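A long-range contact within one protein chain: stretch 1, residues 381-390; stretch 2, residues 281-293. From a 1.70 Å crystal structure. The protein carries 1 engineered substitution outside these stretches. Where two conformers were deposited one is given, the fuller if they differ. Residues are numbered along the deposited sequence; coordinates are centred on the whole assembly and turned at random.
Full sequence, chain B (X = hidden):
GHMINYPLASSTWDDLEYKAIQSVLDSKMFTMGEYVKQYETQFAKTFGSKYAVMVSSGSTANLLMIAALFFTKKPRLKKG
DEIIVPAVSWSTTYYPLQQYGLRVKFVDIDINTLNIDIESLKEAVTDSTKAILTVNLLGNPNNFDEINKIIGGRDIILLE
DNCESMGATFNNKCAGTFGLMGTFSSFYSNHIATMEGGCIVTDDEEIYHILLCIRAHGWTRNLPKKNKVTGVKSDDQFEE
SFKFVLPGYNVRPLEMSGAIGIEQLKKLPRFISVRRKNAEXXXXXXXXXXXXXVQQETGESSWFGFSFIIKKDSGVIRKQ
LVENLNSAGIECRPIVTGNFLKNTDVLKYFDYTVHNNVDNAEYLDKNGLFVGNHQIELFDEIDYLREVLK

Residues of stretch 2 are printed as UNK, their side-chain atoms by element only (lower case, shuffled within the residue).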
ATOM      1  N   GLU B 381       7.864 -27.784 -23.397  1.00 11.34           N
ATOM      2  CA  GLU B 381       8.731 -27.083 -22.475  1.00 18.36           C
ATOM      3  C   GLU B 381       9.237 -28.012 -21.379  1.00 20.14           C
ATOM      4  O   GLU B 381      10.354 -27.882 -20.905  1.00 10.68           O
ATOM      5  CB  GLU B 381       7.979 -25.878 -21.900  1.00 19.95           C
ATOM      6  CG  GLU B 381       7.742 -24.767 -22.918  1.00 11.71           C
ATOM      7  CD  GLU B 381       6.422 -24.942 -23.671  1.00 16.02           C
ATOM      8  OE1 GLU B 381       5.897 -26.063 -23.675  1.00 18.10           O
ATOM      9  OE2 GLU B 381       5.883 -23.973 -24.254  1.00 17.08           O
ATOM     10  N   ILE B 382       8.394 -28.932 -20.947  1.00  9.71           N
ATOM     11  CA  ILE B 382       8.821 -29.874 -19.897  1.00 11.89           C
ATOM     12  C   ILE B 382       9.782 -30.932 -20.430  1.00 14.36           C
ATOM     13  O   ILE B 382      10.699 -31.395 -19.731  1.00 14.17           O
ATOM     14  CB  ILE B 382       7.600 -30.545 -19.233  1.00 12.34           C
ATOM     15  CG1 ILE B 382       6.978 -29.580 -18.228  1.00 15.22           C
ATOM     16  CG2 ILE B 382       8.002 -31.798 -18.448  1.00 11.79           C
ATOM     17  CD1 ILE B 382       5.511 -29.924 -17.904  1.00 14.03           C
ATOM     18  N   ASP B 383       9.528 -31.381 -21.654  1.00 11.81           N
ATOM     19  CA  ASP B 383      10.421 -32.365 -22.277  1.00 21.46           C
ATOM     20  C   ASP B 383      11.783 -31.690 -22.341  1.00 16.95           C
ATOM     21  O   ASP B 383      12.862 -32.284 -22.178  1.00 19.28           O
ATOM     22  CB  ASP B 383      10.022 -32.571 -23.745  1.00 25.63           C
ATOM     23  CG  ASP B 383       8.751 -33.403 -23.930  1.00 49.05           C
ATOM     24  OD1 ASP B 383       8.425 -34.229 -23.053  1.00 18.83           O
ATOM     25  OD2 ASP B 383       8.092 -33.252 -24.987  1.00 29.25           O
ATOM     26  N   TYR B 384      11.721 -30.438 -22.737  1.00 10.40           N
ATOM     27  CA  TYR B 384      12.933 -29.677 -22.955  1.00 13.79           C
ATOM     28  C   TYR B 384      13.671 -29.575 -21.630  1.00 17.54           C
ATOM     29  O   TYR B 384      14.877 -29.850 -21.522  1.00 12.50           O
ATOM     30  CB  TYR B 384      12.537 -28.291 -23.510  1.00 14.71           C
ATOM     31  CG  TYR B 384      13.678 -27.370 -23.875  1.00 20.48           C
ATOM     32  CD1 TYR B 384      14.772 -27.819 -24.623  1.00 25.37           C
ATOM     33  CD2 TYR B 384      13.667 -26.032 -23.461  1.00 99.89           C
ATOM     34  CE1 TYR B 384      15.837 -26.943 -24.952  1.00 24.96           C
ATOM     35  CE2 TYR B 384      14.714 -25.162 -23.777  1.00 99.89           C
ATOM     36  CZ  TYR B 384      15.802 -25.619 -24.521  1.00 99.89           C
ATOM     37  OH  TYR B 384      16.845 -24.757 -24.834  1.00 46.94           O
ATOM     38  N   LEU B 385      12.927 -29.172 -20.606  1.00 14.72           N
ATOM     39  CA  LEU B 385      13.489 -29.007 -19.272  1.00 19.48           C
ATOM     40  C   LEU B 385      14.160 -30.299 -18.801  1.00 11.04           C
ATOM     41  O   LEU B 385      15.306 -30.265 -18.317  1.00 15.73           O
ATOM     42  CB  LEU B 385      12.385 -28.565 -18.328  1.00 10.97           C
ATOM     43  CG  LEU B 385      12.636 -28.573 -16.825  1.00 11.17           C
ATOM     44  CD1 LEU B 385      13.377 -27.312 -16.448  1.00  8.21           C
ATOM     45  CD2 LEU B 385      11.250 -28.527 -16.225  1.00  5.20           C
ATOM     46  N   ARG B 386      13.490 -31.432 -19.049  1.00 14.41           N
ATOM     47  CA  ARG B 386      14.033 -32.761 -18.725  1.00  8.51           C
ATOM     48  C   ARG B 386      15.335 -33.125 -19.471  1.00 13.78           C
ATOM     49  O   ARG B 386      16.243 -33.750 -18.896  1.00 19.28           O
ATOM     50  CB  ARG B 386      12.949 -33.834 -18.821  1.00 12.68           C
ATOM     51  CG  ARG B 386      13.328 -35.221 -18.301  1.00 19.06           C
ATOM     52  CD  ARG B 386      13.573 -35.285 -16.809  1.00 17.66           C
ATOM     53  NE  ARG B 386      14.130 -36.578 -16.382  1.00 17.55           N
ATOM     54  CZ  ARG B 386      15.420 -36.918 -16.455  1.00 24.17           C
ATOM     55  NH1 ARG B 386      16.327 -36.132 -17.019  1.00 15.37           N
ATOM     56  NH2 ARG B 386      15.815 -38.088 -15.998  1.00 20.03           N
ATOM     57  N   GLU B 387      15.458 -32.685 -20.725  1.00  8.83           N
ATOM     58  CA  GLU B 387      16.667 -32.879 -21.514  0.50 19.34           C
ATOM     59  C   GLU B 387      17.791 -31.977 -20.991  1.00 35.49           C
ATOM     60  O   GLU B 387      18.942 -32.342 -20.939  1.00 12.66           O
ATOM     61  CB  GLU B 387      16.393 -32.512 -22.972  0.50 38.37           C
ATOM     62  CG  GLU B 387      17.614 -32.616 -23.867  0.50 67.40           C
ATOM     63  CD  GLU B 387      18.024 -34.057 -24.089  0.50 57.19           C
ATOM     64  OE1 GLU B 387      17.165 -34.942 -23.894  0.50 99.89           O
ATOM     65  OE2 GLU B 387      19.197 -34.309 -24.447  0.50 20.96           O
ATOM     66  N   VAL B 388      17.454 -30.762 -20.609  1.00 14.33           N
ATOM     67  CA  VAL B 388      18.458 -29.829 -20.083  1.00 18.31           C
ATOM     68  C   VAL B 388      19.024 -30.282 -18.724  1.00 29.78           C
ATOM     69  O   VAL B 388      20.219 -30.149 -18.453  1.00 27.90           O
ATOM     70  CB  VAL B 388      17.812 -28.445 -19.892  1.00 28.10           C
ATOM     71  CG1 VAL B 388      18.764 -27.447 -19.286  1.00 14.93           C
ATOM     72  CG2 VAL B 388      17.231 -27.945 -21.208  1.00 27.45           C
ATOM     73  N   LEU B 389      18.151 -30.772 -17.852  1.00 20.71           N
ATOM     74  CA  LEU B 389      18.540 -31.233 -16.524  1.00 15.47           C
ATOM     75  C   LEU B 389      18.772 -32.748 -16.559  1.00 14.89           C
ATOM     76  O   LEU B 389      18.166 -33.520 -15.818  1.00 22.87           O
ATOM     77  CB  LEU B 389      17.429 -30.891 -15.543  1.00 11.38           C
ATOM     78  CG  LEU B 389      17.211 -29.379 -15.469  1.00 19.88           C
ATOM     79  CD1 LEU B 389      15.898 -29.092 -14.763  1.00  6.55           C
ATOM     80  CD2 LEU B 389      18.341 -28.729 -14.684  1.00 15.35           C
ATOM     81  N   LYS B 390      19.632 -33.162 -17.467  1.00 32.73           N
ATOM     82  CA  LYS B 390      19.935 -34.561 -17.629  1.00 32.03           C
ATOM     83  C   LYS B 390      21.248 -34.888 -16.883  1.00 43.27           C
ATOM     84  O   LYS B 390      21.988 -33.906 -16.646  1.00 21.95           O
ATOM     85  CB  LYS B 390      20.051 -34.908 -19.122  1.00 21.32           C
ATOM     86  CG  LYS B 390      19.332 -36.203 -19.481  1.00 99.89           C
ATOM     87  CD  LYS B 390      20.125 -37.398 -18.950  1.00 99.89           C
ATOM     88  CE  LYS B 390      19.372 -38.736 -19.058  1.00 99.89           C
ATOM     89  NZ  LYS B 390      20.209 -39.924 -18.657  1.00 99.89           N
ATOM     90  OXT LYS B 390      21.434 -36.067 -16.577  1.00 44.29           O
ATOM     91  N   UNK B 281       2.397 -34.365 -15.984  1.00 19.26           N
ATOM     92  CA  UNK B 281       3.442 -34.704 -16.937  1.00 23.41           C
ATOM     93  C   UNK B 281       4.837 -34.454 -16.337  1.00  7.46           C
ATOM     94  O   UNK B 281       5.762 -35.278 -16.402  1.00 14.73           O
ATOM     95  c   UNK B 281       4.074 -34.262 -19.325  1.00 23.75           C
ATOM     96  c   UNK B 281       5.668 -35.145 -21.403  1.00  8.59           C
ATOM     97  c   UNK B 281       5.931 -33.905 -20.805  1.00 14.12           C
ATOM     98  c   UNK B 281       3.219 -33.837 -18.175  1.00 19.38           C
ATOM     99  c   UNK B 281       5.140 -33.473 -19.779  1.00 14.81           C
ATOM    100  o   UNK B 281       6.435 -35.592 -22.468  1.00 14.11           O
ATOM    101  c   UNK B 281       3.867 -35.503 -19.907  1.00 22.57           C
ATOM    102  c   UNK B 281       4.639 -35.933 -20.957  1.00 34.09           C
ATOM    103  N   UNK B 282       4.965 -33.298 -15.704  1.00  9.23           N
ATOM    104  CA  UNK B 282       6.222 -32.935 -15.031  1.00  5.66           C
ATOM    105  C   UNK B 282       6.671 -34.047 -14.050  1.00 22.49           C
ATOM    106  O   UNK B 282       7.822 -34.522 -14.096  1.00 15.39           O
ATOM    107  c   UNK B 282       7.156 -31.240 -13.348  1.00 11.92           C
ATOM    108  c   UNK B 282       5.998 -31.623 -14.244  1.00 12.72           C
ATOM    109  c   UNK B 282       8.360 -30.807 -13.900  1.00  9.31           C
ATOM    110  c   UNK B 282       7.042 -31.357 -11.966  1.00  6.10           C
ATOM    111  c   UNK B 282       9.336 -30.627 -11.669  1.00 23.93           C
ATOM    112  c   UNK B 282       9.462 -30.476 -13.069  1.00 10.57           C
ATOM    113  c   UNK B 282       8.115 -31.051 -11.120  1.00  7.07           C
ATOM    114  N   UNK B 283       5.749 -34.460 -13.173  1.00 17.77           N
ATOM    115  CA  UNK B 283       6.049 -35.479 -12.183  1.00 13.23           C
ATOM    116  C   UNK B 283       6.413 -36.787 -12.880  1.00 20.88           C
ATOM    117  O   UNK B 283       7.348 -37.491 -12.479  1.00 16.20           O
ATOM    118  c   UNK B 283       4.874 -35.693 -11.220  1.00 11.43           C
ATOM    119  c   UNK B 283       3.403 -34.665  -9.358  1.00 26.88           C
ATOM    120  c   UNK B 283       5.913 -34.101  -9.430  1.00  2.74           C
ATOM    121  c   UNK B 283       4.645 -34.510 -10.255  1.00 13.82           C
ATOM    122  N   UNK B 284       5.679 -37.115 -13.929  1.00 22.51           N
ATOM    123  CA  UNK B 284       5.952 -38.360 -14.619  1.00 17.84           C
ATOM    124  C   UNK B 284       7.333 -38.244 -15.256  1.00 22.88           C
ATOM    125  O   UNK B 284       8.132 -39.181 -15.281  1.00 15.16           O
ATOM    126  o   UNK B 284       5.283 -39.238 -17.933  1.00 99.89           O
ATOM    127  c   UNK B 284       4.891 -38.616 -15.677  1.00 20.00           C
ATOM    128  o   UNK B 284       5.799 -40.694 -16.363  1.00 47.91           O
ATOM    129  c   UNK B 284       5.352 -39.583 -16.734  1.00 47.82           C
ATOM    130  N   UNK B 285       7.657 -37.058 -15.734  1.00 18.01           N
ATOM    131  CA  UNK B 285       8.966 -36.901 -16.340  1.00 11.08           C
ATOM    132  C   UNK B 285      10.204 -36.806 -15.431  1.00 19.88           C
ATOM    133  O   UNK B 285      11.337 -37.081 -15.867  1.00 12.85           O
ATOM    134  c   UNK B 285       8.146 -35.975 -18.507  1.00 26.50           C
ATOM    135  c   UNK B 285       9.152 -37.056 -20.506  1.00 75.44           C
ATOM    136  n   UNK B 285      10.059 -36.729 -21.635  1.00 38.88           N
ATOM    137  c   UNK B 285       9.123 -35.836 -19.636  1.00 27.78           C
ATOM    138  c   UNK B 285       8.924 -35.696 -17.276  1.00 21.58           C
ATOM    139  N   UNK B 286      10.008 -36.311 -14.211  1.00 14.39           N
ATOM    140  CA  UNK B 286      11.107 -36.122 -13.282  1.00 31.49           C
ATOM    141  C   UNK B 286      11.024 -37.043 -12.067  1.00 24.79           C
ATOM    142  O   UNK B 286      11.782 -36.873 -11.106  1.00 25.25           O
ATOM    143  c   UNK B 286      10.791 -33.134 -14.769  1.00 11.04           C
ATOM    144  c   UNK B 286      12.635 -31.931 -15.715  1.00 14.17           C
ATOM    145  c   UNK B 286      11.286 -32.241 -15.695  1.00  6.70           C
ATOM    146  c   UNK B 286      12.980 -33.366 -13.842  1.00 18.76           C
ATOM    147  c   UNK B 286      11.630 -33.691 -13.820  1.00 18.65           C
ATOM    148  c   UNK B 286      13.487 -32.494 -14.803  1.00 11.93           C
ATOM    149  c   UNK B 286      11.089 -34.663 -12.807  1.00 19.55           C
ATOM    150  N   UNK B 287      10.087 -37.985 -12.079  1.00 31.30           N
ATOM    151  CA  UNK B 287       9.913 -38.818 -10.891  1.00 99.89           C
ATOM    152  C   UNK B 287      11.115 -39.592 -10.355  1.00 99.89           C
ATOM    153  O   UNK B 287      11.335 -39.649  -9.134  1.00 41.83           O
ATOM    154  c   UNK B 287       8.560 -39.536 -10.802  1.00 74.19           C
ATOM    155  c   UNK B 287       7.561 -40.779 -12.731  1.00 99.89           C
ATOM    156  c   UNK B 287       8.495 -40.863 -11.520  1.00 40.40           C
ATOM    157  c   UNK B 287       7.488 -42.106 -13.492  1.00 99.89           C
ATOM    158  n   UNK B 287       7.684 -42.027 -14.985  1.00 41.03           N
ATOM    159  N   UNK B 288      11.933 -40.125 -11.259  1.00 26.56           N
ATOM    160  CA  UNK B 288      13.119 -40.828 -10.800  1.00 53.65           C
ATOM    161  C   UNK B 288      14.359 -40.051 -11.192  1.00 22.39           C
ATOM    162  O   UNK B 288      15.362 -40.613 -11.617  1.00 34.38           O
ATOM    163  c   UNK B 288      13.170 -42.234 -11.380  1.00 99.89           C
ATOM    164  o   UNK B 288      11.264 -43.629 -11.402  1.00 65.10           O
ATOM    165  o   UNK B 288      12.372 -43.414  -9.481  1.00 99.89           O
ATOM    166  c   UNK B 288      12.199 -43.168 -10.702  1.00 99.89           C
ATOM    167  N   UNK B 289      14.294 -38.746 -11.074  1.00 14.25           N
ATOM    168  CA  UNK B 289      15.438 -38.001 -11.493  1.00 12.74           C
ATOM    169  C   UNK B 289      16.617 -38.425 -10.646  1.00 16.47           C
ATOM    170  O   UNK B 289      16.473 -38.654  -9.428  1.00 19.71           O
ATOM    171  c   UNK B 289      15.172 -36.503 -11.437  1.00  9.24           C
ATOM    172  n   UNK B 289      17.161 -34.583 -13.844  1.00  9.50           N
ATOM    173  n   UNK B 289      17.403 -35.449 -11.899  1.00 17.22           N
ATOM    174  c   UNK B 289      16.110 -35.708 -12.286  1.00  6.41           C
ATOM    175  c   UNK B 289      18.004 -34.750 -12.844  1.00 15.42           C
ATOM    176  c   UNK B 289      15.970 -35.185 -13.526  1.00 21.06           C
ATOM    177  N   UNK B 290      17.768 -38.590 -11.302  1.00 18.43           N
ATOM    178  CA  UNK B 290      18.978 -39.050 -10.625  1.00  9.20           C
ATOM    179  C   UNK B 290      19.567 -38.036  -9.675  1.00 29.22           C
ATOM    180  O   UNK B 290      20.335 -38.410  -8.811  1.00 26.35           O
ATOM    181  c   UNK B 290      19.526 -38.311 -12.828  1.00 22.88           C
ATOM    182  c   UNK B 290      19.977 -39.279 -11.773  1.00 21.60           C
ATOM    183  c   UNK B 290      18.008 -38.416 -12.749  1.00 21.51           C
ATOM    184  N   UNK B 291      19.286 -36.753  -9.849  1.00 23.84           N
ATOM    185  CA  UNK B 291      19.892 -35.798  -8.921  1.00 12.00           C
ATOM    186  C   UNK B 291      18.999 -34.672  -8.428  1.00 15.34           C
ATOM    187  O   UNK B 291      19.477 -33.739  -7.765  1.00 17.29           O
ATOM    188  c   UNK B 291      21.230 -35.258  -9.443  1.00 33.34           C
ATOM    189  c   UNK B 291      20.729 -33.217 -10.862  1.00 22.01           C
ATOM    190  c   UNK B 291      21.151 -34.547 -10.777  1.00 34.97           C
ATOM    191  c   UNK B 291      20.726 -32.532 -12.091  1.00 17.15           C
ATOM    192  c   UNK B 291      21.544 -35.195 -11.944  1.00 15.72           C
ATOM    193  c   UNK B 291      21.118 -33.211 -13.243  1.00  7.93           C
ATOM    194  c   UNK B 291      21.484 -34.539 -13.190  1.00 10.67           C
ATOM    195  o   UNK B 291      21.067 -32.593 -14.464  1.00 14.86           O
ATOM    196  N   UNK B 292      17.718 -34.743  -8.774  1.00 15.27           N
ATOM    197  CA  UNK B 292      16.815 -33.693  -8.339  1.00 15.34           C
ATOM    198  C   UNK B 292      15.545 -34.224  -7.712  1.00 12.30           C
ATOM    199  O   UNK B 292      14.923 -35.114  -8.300  1.00 12.59           O
ATOM    200  c   UNK B 292      16.848 -31.492 -11.591  1.00 15.33           C
ATOM    201  c   UNK B 292      17.518 -32.109 -10.329  1.00 12.57           C
ATOM    202  c   UNK B 292      18.085 -31.039  -9.529  1.00  8.16           C
ATOM    203  c   UNK B 292      16.430 -32.799  -9.509  1.00 18.44           C
ATOM    204  N   UNK B 293      15.174 -33.653  -6.550  1.00  9.38           N
ATOM    205  CA  UNK B 293      13.896 -34.013  -5.921  1.00  7.67           C
ATOM    206  C   UNK B 293      12.841 -32.993  -6.293  1.00 24.30           C
ATOM    207  O   UNK B 293      13.139 -31.818  -6.494  1.00 10.32           O
ATOM    208  o   UNK B 293      14.186 -36.371  -4.305  1.00 20.03           O
ATOM    209  c   UNK B 293      14.023 -34.031  -4.388  1.00 20.43           C
ATOM    210  o   UNK B 293      15.698 -35.221  -3.152  1.00 18.19           O
ATOM    211  c   UNK B 293      14.674 -35.297  -3.885  1.00 16.90           C
TER
HETATM  212  O   HOH W   1      12.435 -35.013 -22.400  1.00 17.37           O
HETATM  213  O   HOH W   2      13.251 -39.318 -14.751  1.00 23.51           O

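Position 281 has one carbon, then a six-carbon ring bearing one oxygen. The oxygen is 2.5 Å from D383 OD1, which lies at the ring edge. This is tyrosine, Y281, and its OH donates that very short hydrogen bond. Its CD2 is 3.6 Å from I382 CG2.

Position 282 has one carbon and a plain six-carbon ring, with no oxygen. The buried ring meets L385 edge-on, and CB lies 4.1 Å from I382 CD1. It is phenylalanine, F282, with CE1 4.1 Å from L385 CD2.

Position 283 has four carbons, forked at the second. It is out of reach of stretch 1. This is leucine, L283.

Position 284 has two carbons, the second carrying two oxygens. It is exposed and also makes no contact across the stretches. It is aspartate, D284.

Position 285 has four carbons in a row ending in nitrogen. The nitrogen is 3.3 Å from D383 OD1, and the backbone O accepts a weak hydrogen bond from R386 NE, 2.9 Å. This is lysine, K285. Its NZ forms a salt bridge with D383 OD1; the hydrogen bond in it is weak. Water 1 accepts from K285 NZ and donates to D383 O, a second link between the same two residues.

Position 286 has one carbon and a six-carbon ring without oxygen. R386 CD sits over one face of the ring, 3.5 Å from its centroid, in a CH-pi contact. This is phenylalanine, F286. Its CZ is 3.5 Å from L385 CG, and its CE2 is 4.2 Å from L389 CD1.

Position 287 has four carbons in a row and a terminal nitrogen. It is poorly ordered and points away from stretch 1. It is lysine, K287. Its NZ makes a salt bridge with D284 OD1, 2.7 Å.

Position 288 has two carbons, the second with two oxygens. It is exposed and poorly ordered, and its side chain stays clear of stretch 1. It is aspartate, D288.

Position 289 has one carbon, then a five-membered ring of three carbons and two nitrogens. One nitrogen is 2.5 Å from L389 O. Only histidine fits, so this is H289, and its NE2 donates that very short hydrogen bond. Its CD2 lies over one face of the R386 guanidinium, 3.4 Å from R386 CZ.

Position 290 has three carbons closing a ring onto the backbone N. One is 3.9 Å from R386 NH2. This is proline, P290, and that carbon is CD.

Position 291 has one carbon and a six-carbon ring with one oxygen. The oxygen is 2.7 Å from K390 O. It is tyrosine, Y291, and its OH donates that hydrogen bond. Its backbone N donates to H289 ND1, 3.1 Å.

Position 292 has four carbons, forked at the second. One is 4.0 Å from L389 CB. It is leucine, L292, and that carbon is CD1.

Position 293 has two carbons, the second carrying two oxygens. It is out of reach. It is aspartate, D293.

The two helices cross at -24°. I382 fits as a knob among Y281, F282, K285 and F286. Polar contacts to D383 flank this packing, while H289 and Y291 hold the chain's C-terminal end.

Stretch 2 (281-293) YFLDKFKDHPYLD
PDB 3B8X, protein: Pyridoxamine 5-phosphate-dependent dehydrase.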